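Local coordinates for protein glucose-6-phosphate isomerase (Plasmodium falciparum, PDB 3QKI) that probably interconverts alpha-D-glucose 6-phosphate and beta-D-fructose 6-phosphate, the isomerase step near the start of glycolysis, at residues N79-Y84 with L360-F365; I356-A361 with I537-F542. All coordinates share one frame; numbering follows the deposited sequence.

Contact 1: N79-Y84 with L360-F365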
# COMPACT_ATOMS: atom_id res chain seq x y z
N ASN A 79 -19.27 11.57 -25.32
CA ASN A 79 -20.71 11.47 -25.61
C ASN A 79 -21.08 10.06 -25.98
O ASN A 79 -22.14 9.59 -25.56
CB ASN A 79 -21.14 12.47 -26.69
CG ASN A 79 -21.11 13.92 -26.22
OD1 ASN A 79 -20.99 14.22 -25.03
ND2 ASN A 79 -21.18 14.85 -27.17
N LYS A 80 -20.19 9.34 -26.71
CA LYS A 80 -20.44 7.95 -27.06
C LYS A 80 -20.40 7.07 -25.82
O LYS A 80 -21.19 6.12 -25.72
CB LYS A 80 -19.46 7.45 -28.13
CG LYS A 80 -19.75 6.05 -28.66
CD LYS A 80 -21.09 5.94 -29.39
CE LYS A 80 -21.28 6.91 -30.54
NZ LYS A 80 -22.61 6.74 -31.18
N LEU A 81 -19.49 7.38 -24.85
CA LEU A 81 -19.43 6.65 -23.58
C LEU A 81 -20.77 6.81 -22.84
O LEU A 81 -21.27 5.84 -22.28
CB LEU A 81 -18.24 7.12 -22.73
CG LEU A 81 -16.89 6.50 -23.08
CD1 LEU A 81 -15.75 7.27 -22.46
CD2 LEU A 81 -16.81 5.03 -22.67
N VAL A 82 -21.37 8.02 -22.89
CA VAL A 82 -22.69 8.31 -22.30
C VAL A 82 -23.78 7.49 -23.01
O VAL A 82 -24.66 6.95 -22.34
CB VAL A 82 -22.98 9.82 -22.22
CG1 VAL A 82 -24.43 10.10 -21.77
CG2 VAL A 82 -21.98 10.49 -21.29
N GLU A 83 -23.67 7.33 -24.36
CA GLU A 83 -24.61 6.51 -25.12
C GLU A 83 -24.48 5.05 -24.69
O GLU A 83 -25.49 4.36 -24.64
CB GLU A 83 -24.39 6.64 -26.63
CG GLU A 83 -24.93 7.95 -27.18
CD GLU A 83 -24.67 8.11 -28.66
OE1 GLU A 83 -24.67 7.09 -29.39
OE2 GLU A 83 -24.45 9.26 -29.11
N TYR A 84 -23.25 4.60 -24.37
CA TYR A 84 -23.02 3.25 -23.84
C TYR A 84 -23.72 3.09 -22.46
O TYR A 84 -24.40 2.09 -22.25
CB TYR A 84 -21.52 2.92 -23.77
CG TYR A 84 -21.30 1.57 -23.14
CD1 TYR A 84 -21.03 1.44 -21.78
CD2 TYR A 84 -21.44 0.40 -23.88
CE1 TYR A 84 -20.87 0.20 -21.18
CE2 TYR A 84 -21.30 -0.86 -23.29
CZ TYR A 84 -21.01 -0.95 -21.94
OH TYR A 84 -20.81 -2.17 -21.36
N LEU A 360 -16.67 9.24 -14.06
CA LEU A 360 -15.45 8.62 -13.52
C LEU A 360 -15.45 7.12 -13.82
O LEU A 360 -14.45 6.58 -14.28
CB LEU A 360 -15.35 8.91 -12.01
CG LEU A 360 -14.01 8.58 -11.34
CD1 LEU A 360 -12.84 9.33 -12.02
CD2 LEU A 360 -14.03 8.99 -9.88
N ALA A 361 -16.59 6.45 -13.65
CA ALA A 361 -16.75 5.02 -13.98
C ALA A 361 -16.59 4.79 -15.49
O ALA A 361 -15.92 3.84 -15.90
CB ALA A 361 -18.14 4.52 -13.51
N LEU A 362 -17.18 5.67 -16.33
CA LEU A 362 -17.07 5.56 -17.80
C LEU A 362 -15.62 5.70 -18.26
O LEU A 362 -15.20 4.97 -19.15
CB LEU A 362 -17.95 6.59 -18.52
CG LEU A 362 -19.48 6.33 -18.50
CD1 LEU A 362 -20.23 7.56 -18.97
CD2 LEU A 362 -19.84 5.17 -19.37
N THR A 363 -14.87 6.62 -17.62
CA THR A 363 -13.45 6.86 -17.91
C THR A 363 -12.64 5.61 -17.58
O THR A 363 -11.83 5.18 -18.40
CB THR A 363 -12.98 8.08 -17.12
OG1 THR A 363 -13.72 9.23 -17.55
CG2 THR A 363 -11.51 8.35 -17.27
N SER A 364 -12.87 5.03 -16.39
CA SER A 364 -12.19 3.82 -15.93
C SER A 364 -12.46 2.64 -16.89
O SER A 364 -11.53 1.93 -17.27
CB SER A 364 -12.68 3.49 -14.53
OG SER A 364 -12.08 2.32 -13.99
N PHE A 365 -13.73 2.45 -17.28
CA PHE A 365 -14.20 1.43 -18.21
C PHE A 365 -13.52 1.60 -19.57
O PHE A 365 -13.04 0.62 -20.14
CB PHE A 365 -15.74 1.52 -18.34
CG PHE A 365 -16.35 0.63 -19.39
CD1 PHE A 365 -16.51 -0.73 -19.18
CD2 PHE A 365 -16.78 1.17 -20.61
CE1 PHE A 365 -17.08 -1.55 -20.16
CE2 PHE A 365 -17.32 0.35 -21.60
CZ PHE A 365 -17.47 -1.01 -21.37
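The rings of Tyr-84 and Phe-365 lie nearly parallel, planes at 15° and centroids 4.8 Å apart, but offset until little of one ring covers the other. Over one face of Tyr-84, near its rim, sits CE2 of Phe-365, 3.6 Å from Tyr-84 CE1; Tyr-84 OH comes to 3.5 Å from Phe-365 CZ. Leu-81 CD2 borders the rim of Phe-365, 4.4 Å from its CD2. Both aromatic side chains leave their helices with CG anti to the backbone N (chi1 176° for Tyr-84), and the two side chains come in at about a right angle to each other, although their ring planes are nearly parallel. Leu-362 reaches helix 75-87 instead: its CD2 lies 3.3 Å from Leu-81 O and its CD1 4.1 Å from Val-82 CG2. The axes of segments 79-84 and 360-365 cross at 100° and come within 10.3 Å, a spacing that leaves room for these large side chains. Tyr-84 OH bonds to the carbonyl of Leu-543, and His-369 stacks on Phe-365. Between the two segments cohesion is therefore mainly apolar and aromatic, resting on dispersion and shape, whereas the buried phenol satisfies its polarity on helix 523-543.

Contact 2: I356-A361 with I537-F542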
# COMPACT_ATOMS: atom_id res chain seq x y z
N ILE A 356 -20.90 13.09 -12.01
CA ILE A 356 -19.49 12.91 -11.65
C ILE A 356 -19.07 11.43 -11.41
O ILE A 356 -18.17 10.97 -12.12
CB ILE A 356 -19.04 13.92 -10.55
CG1 ILE A 356 -18.99 15.33 -11.13
CG2 ILE A 356 -17.68 13.53 -9.93
CD1 ILE A 356 -19.02 16.44 -10.11
N PRO A 357 -19.72 10.64 -10.53
CA PRO A 357 -19.31 9.22 -10.39
C PRO A 357 -19.51 8.41 -11.67
O PRO A 357 -18.74 7.49 -11.94
CB PRO A 357 -20.23 8.70 -9.28
CG PRO A 357 -20.83 9.90 -8.62
CD PRO A 357 -20.81 11.00 -9.59
N VAL A 358 -20.57 8.72 -12.46
CA VAL A 358 -20.82 8.01 -13.71
C VAL A 358 -19.69 8.29 -14.72
O VAL A 358 -19.16 7.34 -15.31
CB VAL A 358 -22.24 8.30 -14.28
CG1 VAL A 358 -22.34 7.83 -15.74
CG2 VAL A 358 -23.31 7.63 -13.41
N LEU A 359 -19.32 9.57 -14.88
CA LEU A 359 -18.24 9.97 -15.80
C LEU A 359 -16.90 9.37 -15.38
O LEU A 359 -16.11 8.98 -16.23
CB LEU A 359 -18.15 11.50 -15.89
CG LEU A 359 -19.34 12.21 -16.57
CD1 LEU A 359 -19.23 13.73 -16.41
CD2 LEU A 359 -19.44 11.82 -18.04
N LEU A 360 -16.67 9.24 -14.06
CA LEU A 360 -15.45 8.62 -13.52
C LEU A 360 -15.45 7.12 -13.82
O LEU A 360 -14.45 6.58 -14.28
CB LEU A 360 -15.35 8.91 -12.01
CG LEU A 360 -14.01 8.58 -11.34
CD1 LEU A 360 -12.84 9.33 -12.02
CD2 LEU A 360 -14.03 8.99 -9.88
N ALA A 361 -16.59 6.45 -13.65
CA ALA A 361 -16.75 5.02 -13.98
C ALA A 361 -16.59 4.79 -15.49
O ALA A 361 -15.92 3.84 -15.90
CB ALA A 361 -18.14 4.52 -13.51
N ILE A 537 -17.89 2.79 -8.16
CA ILE A 537 -17.81 1.32 -8.20
C ILE A 537 -19.14 0.66 -8.57
O ILE A 537 -19.17 -0.25 -9.40
CB ILE A 537 -17.11 0.75 -6.94
CG1 ILE A 537 -15.58 1.03 -7.02
CG2 ILE A 537 -17.39 -0.72 -6.71
CD1 ILE A 537 -14.84 0.65 -8.42
N VAL A 538 -20.24 1.17 -8.00
CA VAL A 538 -21.58 0.68 -8.30
C VAL A 538 -21.89 0.92 -9.81
O VAL A 538 -22.33 -0.00 -10.49
CB VAL A 538 -22.65 1.30 -7.35
CG1 VAL A 538 -24.06 1.12 -7.90
CG2 VAL A 538 -22.53 0.73 -5.95
N ALA A 539 -21.60 2.13 -10.33
CA ALA A 539 -21.82 2.47 -11.73
C ALA A 539 -20.97 1.59 -12.63
O ALA A 539 -21.47 1.08 -13.63
CB ALA A 539 -21.50 3.94 -11.99
N GLU A 540 -19.70 1.36 -12.24
CA GLU A 540 -18.79 0.57 -13.03
C GLU A 540 -19.18 -0.91 -13.14
O GLU A 540 -18.99 -1.51 -14.20
CB GLU A 540 -17.34 0.78 -12.58
CG GLU A 540 -16.36 0.49 -13.70
CD GLU A 540 -14.93 0.94 -13.46
OE1 GLU A 540 -14.66 1.60 -12.43
OE2 GLU A 540 -14.08 0.65 -14.34
N GLY A 541 -19.73 -1.49 -12.06
CA GLY A 541 -20.17 -2.88 -12.06
C GLY A 541 -21.29 -3.09 -13.07
O GLY A 541 -21.28 -4.07 -13.81
N PHE A 542 -22.20 -2.10 -13.18
CA PHE A 542 -23.29 -2.12 -14.16
C PHE A 542 -22.79 -1.94 -15.59
O PHE A 542 -23.26 -2.64 -16.48
CB PHE A 542 -24.41 -1.13 -13.82
CG PHE A 542 -25.20 -1.50 -12.57
CD1 PHE A 542 -25.69 -2.79 -12.38
CD2 PHE A 542 -25.49 -0.54 -11.59
CE1 PHE A 542 -26.44 -3.13 -11.25
CE2 PHE A 542 -26.21 -0.89 -10.44
CZ PHE A 542 -26.68 -2.18 -10.27
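Glu-540 runs alongside the C-terminal end of segment 356-361, starting with CB at 3.9 Å from Ala-361 CB. Its CG, anti to the backbone N (chi1 -155°), carries the extended chain past the Ala-361 carbonyl, with CG 4.0 Å and CD 3.9 Å from Ala-361 O. At the tip OE2 also passes that oxygen, but its probable hydrogen bond goes to Ser-364 OG, one turn on from Ala-361, while OE1 forms a salt bridge with Arg-536 one turn back on its own helix. The buried carboxylate thus has a partner for each oxygen, and the arginine would be expected to favour its charged form. The closest packing is between two methyl groups, Ala-361 CB and Ala-539 CB, 3.7 Å apart; Ala-361 CB is equally near the backbone N of Glu-540. Val-358 CG2 adds a looser touch on Ala-539 CB at 4.3 Å. Phe-347 of helix 330-349 lies against both Val-358 and Ala-539. The segment axes approach to 8.3 Å at a crossing angle of -50°, a close helix pair with small alanine side chains at the crossing, among the helices that pack around the mixed sheet of this phosphoglucose isomerase fold.

Helix 356-371 serves both contacts: Leu-362 and Phe-365 meet helix 75-87 in contact 1, while Val-358 and Ala-361 meet helix 523-543 in contact 2. The two centres lie about 8 Å apart. A direct bridge joins them where Ser-364 OG of segment 360-365 stands 2.6 Å from Glu-540 OE2 of segment 537-542, a probable hydrogen bond; Phe-365 N packs 3.5 Å from the same oxygen. Leu-543, next along the chain after segment 537-542, continues helix 523-543 toward contact 1, where Leu-362 touches it. Both contacts lie away from the residues that bind fructose 6-phosphate, within the helical packing of the fold.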